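Local coordinates for branched-chain phosphotransacylase (PDB 1YCO), which probably transfers branched-chain acyl groups between coenzyme A and phosphate, at residues I99-A104 / T242-K247; M1-I6 / Q69-L74; H148-L153 / G207-D212. All coordinates share one frame; numbering follows the deposited sequence.

Contact 1. Residues I99-A104 / T242-K247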
loop_
_atom_site.group_PDB
_atom_site.type_symbol
_atom_site.label_atom_id
_atom_site.label_comp_id
_atom_site.label_asym_id
_atom_site.label_seq_id
_atom_site.Cartn_x
_atom_site.Cartn_y
_atom_site.Cartn_z
ATOM N N ILE A 99 12.503 13.797 -16.674
ATOM C CA ILE A 99 11.369 14.072 -15.794
ATOM C C ILE A 99 11.776 14.063 -14.319
ATOM O O ILE A 99 12.827 13.540 -13.959
ATOM C CB ILE A 99 10.251 13.023 -15.948
ATOM C CG1 ILE A 99 10.637 11.753 -15.203
ATOM C CG2 ILE A 99 10.003 12.703 -17.420
ATOM C CD1 ILE A 99 9.592 11.298 -14.208
ATOM N N LEU A 100 10.932 14.648 -13.474
ATOM C CA LEU A 100 11.178 14.664 -12.042
ATOM C C LEU A 100 10.399 13.498 -11.431
ATOM O O LEU A 100 9.330 13.131 -11.915
ATOM C CB LEU A 100 10.687 15.977 -11.416
ATOM C CG LEU A 100 11.374 17.300 -11.809
ATOM C CD1 LEU A 100 10.668 18.469 -11.128
ATOM C CD2 LEU A 100 12.844 17.263 -11.411
ATOM N N SER A 101 10.941 12.921 -10.371
ATOM C CA SER A 101 10.285 11.825 -9.702
ATOM C C SER A 101 10.602 11.923 -8.215
ATOM O O SER A 101 11.414 12.745 -7.799
ATOM C CB SER A 101 10.779 10.470 -10.251
ATOM O OG SER A 101 12.161 10.243 -9.980
ATOM N N HIS A 102 9.952 11.095 -7.413
ATOM C CA HIS A 102 10.246 11.102 -6.003
ATOM C C HIS A 102 10.771 9.720 -5.700
ATOM O O HIS A 102 10.270 8.711 -6.209
ATOM C CB HIS A 102 9.005 11.407 -5.175
ATOM C CG HIS A 102 9.260 11.450 -3.699
ATOM N ND1 HIS A 102 9.482 10.314 -2.951
ATOM C CD2 HIS A 102 9.349 12.493 -2.838
ATOM C CE1 HIS A 102 9.697 10.653 -1.691
ATOM N NE2 HIS A 102 9.623 11.969 -1.596
ATOM N N VAL A 103 11.813 9.694 -4.888
ATOM C CA VAL A 103 12.448 8.454 -4.490
ATOM C C VAL A 103 12.641 8.469 -2.980
ATOM O O VAL A 103 13.093 9.458 -2.409
ATOM C CB VAL A 103 13.836 8.290 -5.158
ATOM C CG1 VAL A 103 14.587 7.106 -4.543
ATOM C CG2 VAL A 103 13.671 8.088 -6.658
ATOM N N ALA A 104 12.312 7.351 -2.348
ATOM C CA ALA A 104 12.440 7.215 -0.913
ATOM C C ALA A 104 13.371 6.066 -0.568
ATOM O O ALA A 104 13.466 5.073 -1.303
ATOM C CB ALA A 104 11.066 6.968 -0.277
ATOM N N THR A 242 13.326 12.216 -1.253
ATOM C CA THR A 242 13.806 13.393 -1.936
ATOM C C THR A 242 13.268 13.359 -3.348
ATOM O O THR A 242 13.011 12.291 -3.908
ATOM C CB THR A 242 15.352 13.422 -2.031
ATOM O OG1 THR A 242 15.795 12.317 -2.828
ATOM C CG2 THR A 242 15.984 13.327 -0.653
ATOM N N ILE A 243 13.096 14.540 -3.923
ATOM C CA ILE A 243 12.649 14.634 -5.302
ATOM C C ILE A 243 13.949 14.611 -6.102
ATOM O O ILE A 243 14.902 15.309 -5.763
ATOM C CB ILE A 243 11.900 15.951 -5.568
ATOM C CG1 ILE A 243 10.557 15.940 -4.832
ATOM C CG2 ILE A 243 11.695 16.128 -7.055
ATOM C CD1 ILE A 243 9.795 17.258 -4.905
ATOM N N VAL A 244 13.990 13.784 -7.138
ATOM C CA VAL A 244 15.164 13.675 -7.983
ATOM C C VAL A 244 14.845 14.179 -9.391
ATOM O O VAL A 244 13.683 14.405 -9.734
ATOM C CB VAL A 244 15.700 12.213 -8.039
ATOM C CG1 VAL A 244 16.274 11.830 -6.695
ATOM C CG2 VAL A 244 14.589 11.250 -8.441
ATOM N N GLY A 245 15.888 14.355 -10.197
ATOM C CA GLY A 245 15.708 14.867 -11.544
ATOM C C GLY A 245 16.363 16.232 -11.677
ATOM O O GLY A 245 16.786 16.642 -12.766
ATOM N N THR A 246 16.441 16.946 -10.561
ATOM C CA THR A 246 17.064 18.266 -10.537
ATOM C C THR A 246 18.538 18.069 -10.245
ATOM O O THR A 246 18.950 16.970 -9.886
ATOM C CB THR A 246 16.437 19.152 -9.437
ATOM O OG1 THR A 246 16.439 18.441 -8.189
ATOM C CG2 THR A 246 15.004 19.512 -9.802
ATOM N N LYS A 247 19.342 19.114 -10.401
ATOM C CA LYS A 247 20.767 18.966 -10.142
ATOM C C LYS A 247 21.048 19.013 -8.643
ATOM O O LYS A 247 22.188 18.863 -8.207
ATOM C CB LYS A 247 21.565 20.040 -10.888
ATOM C CG LYS A 247 21.067 21.458 -10.701
ATOM C CD LYS A 247 21.832 22.427 -11.603
ATOM C CE LYS A 247 21.743 22.028 -13.071
ATOM N NZ LYS A 247 22.401 23.037 -13.938
#

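Contact 2. Residues M1-I6 / Q69-L74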
loop_
_atom_site.group_PDB
_atom_site.type_symbol
_atom_site.label_atom_id
_atom_site.label_comp_id
_atom_site.label_asym_id
_atom_site.label_seq_id
_atom_site.Cartn_x
_atom_site.Cartn_y
_atom_site.Cartn_z
ATOM N N MET A 1 32.150 20.451 1.632
ATOM C CA MET A 1 31.238 21.195 2.533
ATOM C C MET A 1 29.865 21.249 1.889
ATOM O O MET A 1 29.744 21.506 0.693
ATOM C CB MET A 1 31.775 22.603 2.767
ATOM C CG MET A 1 31.255 23.274 4.019
ATOM S SD MET A 1 29.834 24.276 3.695
ATOM C CE MET A 1 30.600 25.632 2.761
ATOM N N ILE A 2 28.832 20.993 2.688
ATOM C CA ILE A 2 27.464 20.984 2.189
ATOM C C ILE A 2 26.617 22.104 2.773
ATOM O O ILE A 2 26.424 22.182 3.983
ATOM C CB ILE A 2 26.784 19.624 2.494
ATOM C CG1 ILE A 2 27.437 18.534 1.647
ATOM C CG2 ILE A 2 25.275 19.716 2.252
ATOM C CD1 ILE A 2 26.867 17.156 1.857
ATOM N N THR A 3 26.115 22.967 1.897
ATOM C CA THR A 3 25.265 24.069 2.311
ATOM C C THR A 3 23.817 23.701 1.965
ATOM O O THR A 3 23.549 23.168 0.888
ATOM C CB THR A 3 25.649 25.387 1.573
ATOM O OG1 THR A 3 26.999 25.736 1.891
ATOM C CG2 THR A 3 24.731 26.531 1.978
ATOM N N VAL A 4 22.894 23.970 2.883
ATOM C CA VAL A 4 21.485 23.676 2.656
ATOM C C VAL A 4 20.632 24.955 2.652
ATOM O O VAL A 4 20.717 25.802 3.554
ATOM C CB VAL A 4 20.914 22.705 3.733
ATOM C CG1 VAL A 4 19.483 22.333 3.386
ATOM C CG2 VAL A 4 21.765 21.444 3.829
ATOM N N SER A 5 19.802 25.083 1.626
ATOM C CA SER A 5 18.920 26.229 1.471
ATOM C C SER A 5 17.514 25.844 1.945
ATOM O O SER A 5 16.950 24.854 1.493
ATOM C CB SER A 5 18.913 26.645 -0.005
ATOM O OG SER A 5 17.990 27.676 -0.279
ATOM N N ILE A 6 16.945 26.629 2.851
ATOM C CA ILE A 6 15.619 26.314 3.377
ATOM C C ILE A 6 14.582 27.392 3.092
ATOM O O ILE A 6 14.720 28.540 3.527
ATOM C CB ILE A 6 15.677 26.085 4.898
ATOM C CG1 ILE A 6 16.780 25.064 5.215
ATOM C CG2 ILE A 6 14.311 25.620 5.414
ATOM C CD1 ILE A 6 16.852 24.635 6.651
ATOM N N GLN A 69 25.948 27.040 -5.213
ATOM C CA GLN A 69 25.900 27.819 -3.983
ATOM C C GLN A 69 25.341 26.930 -2.871
ATOM O O GLN A 69 25.818 26.955 -1.734
ATOM C CB GLN A 69 25.016 29.051 -4.180
ATOM C CG GLN A 69 25.408 30.242 -3.326
ATOM C CD GLN A 69 26.483 31.100 -3.971
ATOM O OE1 GLN A 69 26.230 31.794 -4.955
ATOM N NE2 GLN A 69 27.687 31.056 -3.417
ATOM N N ALA A 70 24.323 26.147 -3.213
ATOM C CA ALA A 70 23.711 25.218 -2.269
ATOM C C ALA A 70 23.645 23.872 -2.976
ATOM O O ALA A 70 23.495 23.819 -4.198
ATOM C CB ALA A 70 22.314 25.698 -1.872
ATOM N N GLN A 71 23.774 22.794 -2.204
ATOM C CA GLN A 71 23.768 21.427 -2.729
ATOM C C GLN A 71 22.468 20.682 -2.437
ATOM O O GLN A 71 22.226 19.600 -2.975
ATOM C CB GLN A 71 24.928 20.620 -2.132
ATOM C CG GLN A 71 26.311 21.092 -2.520
ATOM C CD GLN A 71 26.609 22.518 -2.070
ATOM O OE1 GLN A 71 26.634 22.826 -0.871
ATOM N NE2 GLN A 71 26.820 23.401 -3.039
ATOM N N ILE A 72 21.647 21.241 -1.558
ATOM C CA ILE A 72 20.380 20.614 -1.219
ATOM C C ILE A 72 19.315 21.671 -0.954
ATOM O O ILE A 72 19.577 22.682 -0.304
ATOM C CB ILE A 72 20.498 19.724 0.039
ATOM C CG1 ILE A 72 21.479 18.575 -0.215
ATOM C CG2 ILE A 72 19.133 19.164 0.409
ATOM C CD1 ILE A 72 21.858 17.810 1.049
ATOM N N LEU A 73 18.120 21.437 -1.472
ATOM C CA LEU A 73 17.013 22.347 -1.267
ATOM C C LEU A 73 16.041 21.674 -0.299
ATOM O O LEU A 73 15.762 20.480 -0.425
ATOM C CB LEU A 73 16.314 22.632 -2.597
ATOM C CG LEU A 73 15.157 23.631 -2.536
ATOM C CD1 LEU A 73 15.687 24.987 -2.077
ATOM C CD2 LEU A 73 14.511 23.747 -3.897
ATOM N N LEU A 74 15.537 22.439 0.664
ATOM C CA LEU A 74 14.615 21.904 1.651
ATOM C C LEU A 74 13.427 22.835 1.877
ATOM O O LEU A 74 13.595 24.018 2.176
ATOM C CB LEU A 74 15.359 21.658 2.967
ATOM C CG LEU A 74 14.627 20.951 4.111
ATOM C CD1 LEU A 74 15.641 20.214 4.982
ATOM C CD2 LEU A 74 13.842 21.970 4.941
#

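Contact 3. Residues H148-L153 / G207-D212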
loop_
_atom_site.group_PDB
_atom_site.type_symbol
_atom_site.label_atom_id
_atom_site.label_comp_id
_atom_site.label_asym_id
_atom_site.label_seq_id
_atom_site.Cartn_x
_atom_site.Cartn_y
_atom_site.Cartn_z
ATOM N N HIS A 148 24.831 -2.848 -9.754
ATOM C CA HIS A 148 23.806 -3.592 -10.492
ATOM C C HIS A 148 22.543 -3.820 -9.656
ATOM O O HIS A 148 22.245 -4.942 -9.255
ATOM C CB HIS A 148 24.361 -4.949 -10.941
ATOM C CG HIS A 148 23.574 -5.579 -12.050
ATOM N ND1 HIS A 148 23.649 -5.141 -13.356
ATOM C CD2 HIS A 148 22.654 -6.573 -12.039
ATOM C CE1 HIS A 148 22.808 -5.838 -14.101
ATOM N NE2 HIS A 148 22.193 -6.712 -13.327
ATOM N N PRO A 149 21.773 -2.754 -9.398
ATOM C CA PRO A 149 20.539 -2.828 -8.607
ATOM C C PRO A 149 19.380 -3.630 -9.196
ATOM O O PRO A 149 19.124 -3.588 -10.399
ATOM C CB PRO A 149 20.166 -1.362 -8.429
ATOM C CG PRO A 149 20.652 -0.752 -9.705
ATOM C CD PRO A 149 22.022 -1.368 -9.834
ATOM N N LYS A 150 18.679 -4.355 -8.335
ATOM C CA LYS A 150 17.527 -5.121 -8.764
ATOM C C LYS A 150 16.314 -4.204 -8.650
ATOM O O LYS A 150 16.042 -3.618 -7.593
ATOM C CB LYS A 150 17.361 -6.382 -7.909
ATOM C CG LYS A 150 18.543 -7.339 -8.059
ATOM C CD LYS A 150 18.317 -8.685 -7.423
ATOM C CE LYS A 150 19.601 -9.527 -7.486
ATOM N NZ LYS A 150 19.366 -10.992 -7.255
ATOM N N ILE A 151 15.606 -4.070 -9.768
ATOM C CA ILE A 151 14.438 -3.208 -9.865
ATOM C C ILE A 151 13.193 -4.016 -10.183
ATOM O O ILE A 151 13.008 -4.529 -11.293
ATOM C CB ILE A 151 14.664 -2.130 -10.941
ATOM C CG1 ILE A 151 16.005 -1.429 -10.646
ATOM C CG2 ILE A 151 13.514 -1.135 -10.948
ATOM C CD1 ILE A 151 16.424 -0.394 -11.672
ATOM N N ALA A 152 12.344 -4.114 -9.175
ATOM C CA ALA A 152 11.107 -4.839 -9.263
ATOM C C ALA A 152 9.936 -3.927 -9.601
ATOM O O ALA A 152 9.698 -2.911 -8.936
ATOM C CB ALA A 152 10.842 -5.562 -7.940
ATOM N N LEU A 153 9.221 -4.305 -10.653
ATOM C CA LEU A 153 8.044 -3.580 -11.106
ATOM C C LEU A 153 6.870 -4.271 -10.426
ATOM O O LEU A 153 6.450 -5.358 -10.822
ATOM C CB LEU A 153 7.928 -3.680 -12.624
ATOM C CG LEU A 153 9.212 -3.218 -13.317
ATOM C CD1 LEU A 153 9.055 -3.316 -14.832
ATOM C CD2 LEU A 153 9.507 -1.771 -12.904
ATOM N N GLY A 207 12.896 -16.515 -10.532
ATOM C CA GLY A 207 12.899 -15.394 -11.457
ATOM C C GLY A 207 14.155 -14.561 -11.274
ATOM O O GLY A 207 14.976 -14.901 -10.423
ATOM N N PRO A 208 14.345 -13.475 -12.051
ATOM C CA PRO A 208 15.525 -12.604 -11.954
ATOM C C PRO A 208 15.630 -11.943 -10.586
ATOM O O PRO A 208 16.722 -11.600 -10.128
ATOM C CB PRO A 208 15.300 -11.576 -13.060
ATOM C CG PRO A 208 14.479 -12.320 -14.051
ATOM C CD PRO A 208 13.498 -13.064 -13.178
ATOM N N ILE A 209 14.489 -11.749 -9.939
ATOM C CA ILE A 209 14.485 -11.138 -8.619
ATOM C C ILE A 209 13.707 -12.009 -7.661
ATOM O O ILE A 209 12.570 -12.381 -7.928
ATOM C CB ILE A 209 13.867 -9.734 -8.648
ATOM C CG1 ILE A 209 14.640 -8.864 -9.646
ATOM C CG2 ILE A 209 13.883 -9.146 -7.233
ATOM C CD1 ILE A 209 13.984 -7.532 -9.976
ATOM N N MET A 210 14.328 -12.347 -6.541
ATOM C CA MET A 210 13.668 -13.202 -5.574
ATOM C C MET A 210 13.795 -12.702 -4.144
ATOM O O MET A 210 14.735 -13.045 -3.423
ATOM C CB MET A 210 14.201 -14.623 -5.730
ATOM C CG MET A 210 13.938 -15.175 -7.134
ATOM S SD MET A 210 14.469 -16.874 -7.440
ATOM C CE MET A 210 16.229 -16.644 -7.592
ATOM N N GLY A 211 12.832 -11.869 -3.757
ATOM C CA GLY A 211 12.796 -11.308 -2.419
ATOM C C GLY A 211 13.993 -10.479 -2.028
ATOM O O GLY A 211 14.116 -10.134 -0.861
ATOM N N ASP A 212 14.862 -10.159 -2.993
ATOM C CA ASP A 212 16.055 -9.366 -2.728
ATOM C C ASP A 212 16.178 -8.121 -3.610
ATOM O O ASP A 212 17.282 -7.747 -3.979
ATOM C CB ASP A 212 17.315 -10.241 -2.877
ATOM C CG ASP A 212 17.581 -10.668 -4.325
ATOM O OD1 ASP A 212 16.640 -10.623 -5.156
ATOM O OD2 ASP A 212 18.731 -11.069 -4.633
HETATM O O HOH W 1 17.682 -13.274 -7.411
#

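Contact 1. Residues I99-A104 / T242-K247
I99 O lies 4.0 Å from G245 CA, where the chain runs into an antiparallel strand pair. Strands 101-107 and 238-244 lie side by side at the edge of the mixed sheet, in an alpha/beta fold probably related to that of the isocitrate dehydrogenases. I99 and L100 precede the first strand; G245 and T246 follow the second. G245 has a positive phi (114°), and at its backbone angles a CB would be jammed against the preceding carbonyl O. That CB would also run into L100 CD2 and I99 O, so the site calls for glycine.

The L100 side chain leaves with CG anti to the carbonyl carbon. Its CD2 lies 3.5 Å from T246 CG2, and the two chains cross obliquely. The same CD2 is 3.4 Å from V244 O. That oxygen also takes a CA-H...O contact from L100 CA and the backbone bond from S101 N, which comes from 36° out of the carbonyl plane.

S101 and V244 form a hydrogen-bonded pair. The return bond, V244 N to S101 O, is 2.9 Å. S101 O also meets I243 CA through a CA-H...O contact and I243 CG2 at 3.5 Å. S101 OG lies close against V244 CG2, and its polar partner is N136 ND2 on helix 127-143.

H102 and I243 are a non-hydrogen-bonded pair. With CG anti to the backbone N (chi1 -179°), the H102 ring sits beside the T242 carbonyl. T242 O lies over one ring face, nearest CG and CD2, both 3.8 Å away.

V103 and T242 form the next hydrogen-bonded pair. V103 N gives a nearly straight bond to T242 O. T242 OG1 bonds Q272 on helix 259-274, which also covers V103. On that same face V103 CG2 meets V244 CG2 at 3.7 Å.

Contact 2. Residues M1-I6 / Q69-L74
T3 N donates to Q71 OE1 at 2.8 Å, with an N-H...O angle of 174°. The donor lies nearly along the C=O axis of the side-chain amide. Here a glutamine carbonyl does the work of a backbone carbonyl, just ahead of the regular parallel pairing. Strands 2-7 and 72-75 are parallel, and they belong to a five-strand sheet of Rossmann-like order 3-2-1-4-5. Q71 reaches T3 because its chain is bent at chi2 (61°), which folds CD back. Q71 N closes the other half, giving a 3.1 Å bond to T3 O. One residue therefore holds both backbone polar groups of T3. The T3 OG1 hydroxyl turns elsewhere, to Q30 OE1.

Further along, the ladder is ordinary backbone pairing. S5 N bonds I72 O at 3.1 Å, and L74 N bonds S5 O at 2.9 Å.

The two faces differ. On one, S5 CB touches A70 CB at 4.0 Å, and S5 OG lies near L73 CD1 while bonding A61 O. Helix 54-66 packs on this side against S5, A70 and L73. On the other, I2 CG2 meets I72 CD1 at 4.1 Å, and helix 259-274 covers both residues. V4 CG1 approaches L74 CB on this face too. The side chains of I6 and L74 run alongside one another in the same direction. I6 CA also makes a CA-H...O contact with L74 O, and I6 CG2 rests 3.7 Å from L74 CD2.

Contact 3. Residues H148-L153 / G207-D212
The carboxylate of D212 is the flat group that K150 meets. K150 NZ comes to OD2 on its syn side, 19° out of the carboxylate plane, and forms a salt bridge with D212 OD2 of 2.7 Å. M210 N bonds the other oxygen, OD1, from above the plane at 36°. The D212 group thus has a partner on each oxygen, which limits its rotation. K150 CD passes 3.4 Å from D212 OD1, and the extended chain carries CE and NZ on to OD2.

A water lies 2.8 Å from K150 NZ and also near P208 O, but both of its bonds are weak.

K150 starts strand 150-154, which lies between strands 184-189 and 215-217 in the parallel part of the mixed alpha/beta sheet. Residues 207-212 belong to the loop that leads from helix 197-202 into strand 215-217. This loop passes beside the start of strand 150-154 without pairing with it as a further strand. K150 N bonds D214 OD2, just after the loop segment, and the K150 backbone also pairs with I215 of the adjacent strand.

Beside the salt bridge the contact is apolar. The CB of I209 is directed toward the strand. I209 CG1 lies 4.1 Å from K150 CB, and L189 touches both I209 and A152. The end of the chain goes further: I209 CD1 lies 4.2 Å from A152 CB and 3.4 Å from I151 O.

Overall arrangement
Contact 2 belongs to the parallel sheet, and contacts 1 and 3 to the mixed sheet. The centres of contacts 1 and 2 are about 16 Å apart. The centres of contacts 1 and 3 are about 21 Å apart. Contacts 2 and 3 sit on opposite sides of the chain's centre, with centres about 33 Å apart. Along the chain contact 2 is complete first. Then comes 99-104, both segments of contact 3, and finally 242-247. Helix 259-274 packs on contacts 1 and 2. I243 also bonds V250, at the edge of the parallel sheet. Contact 1 and this helix thus join the sheet of contact 2 to the mixed sheet, which extends to contact 3.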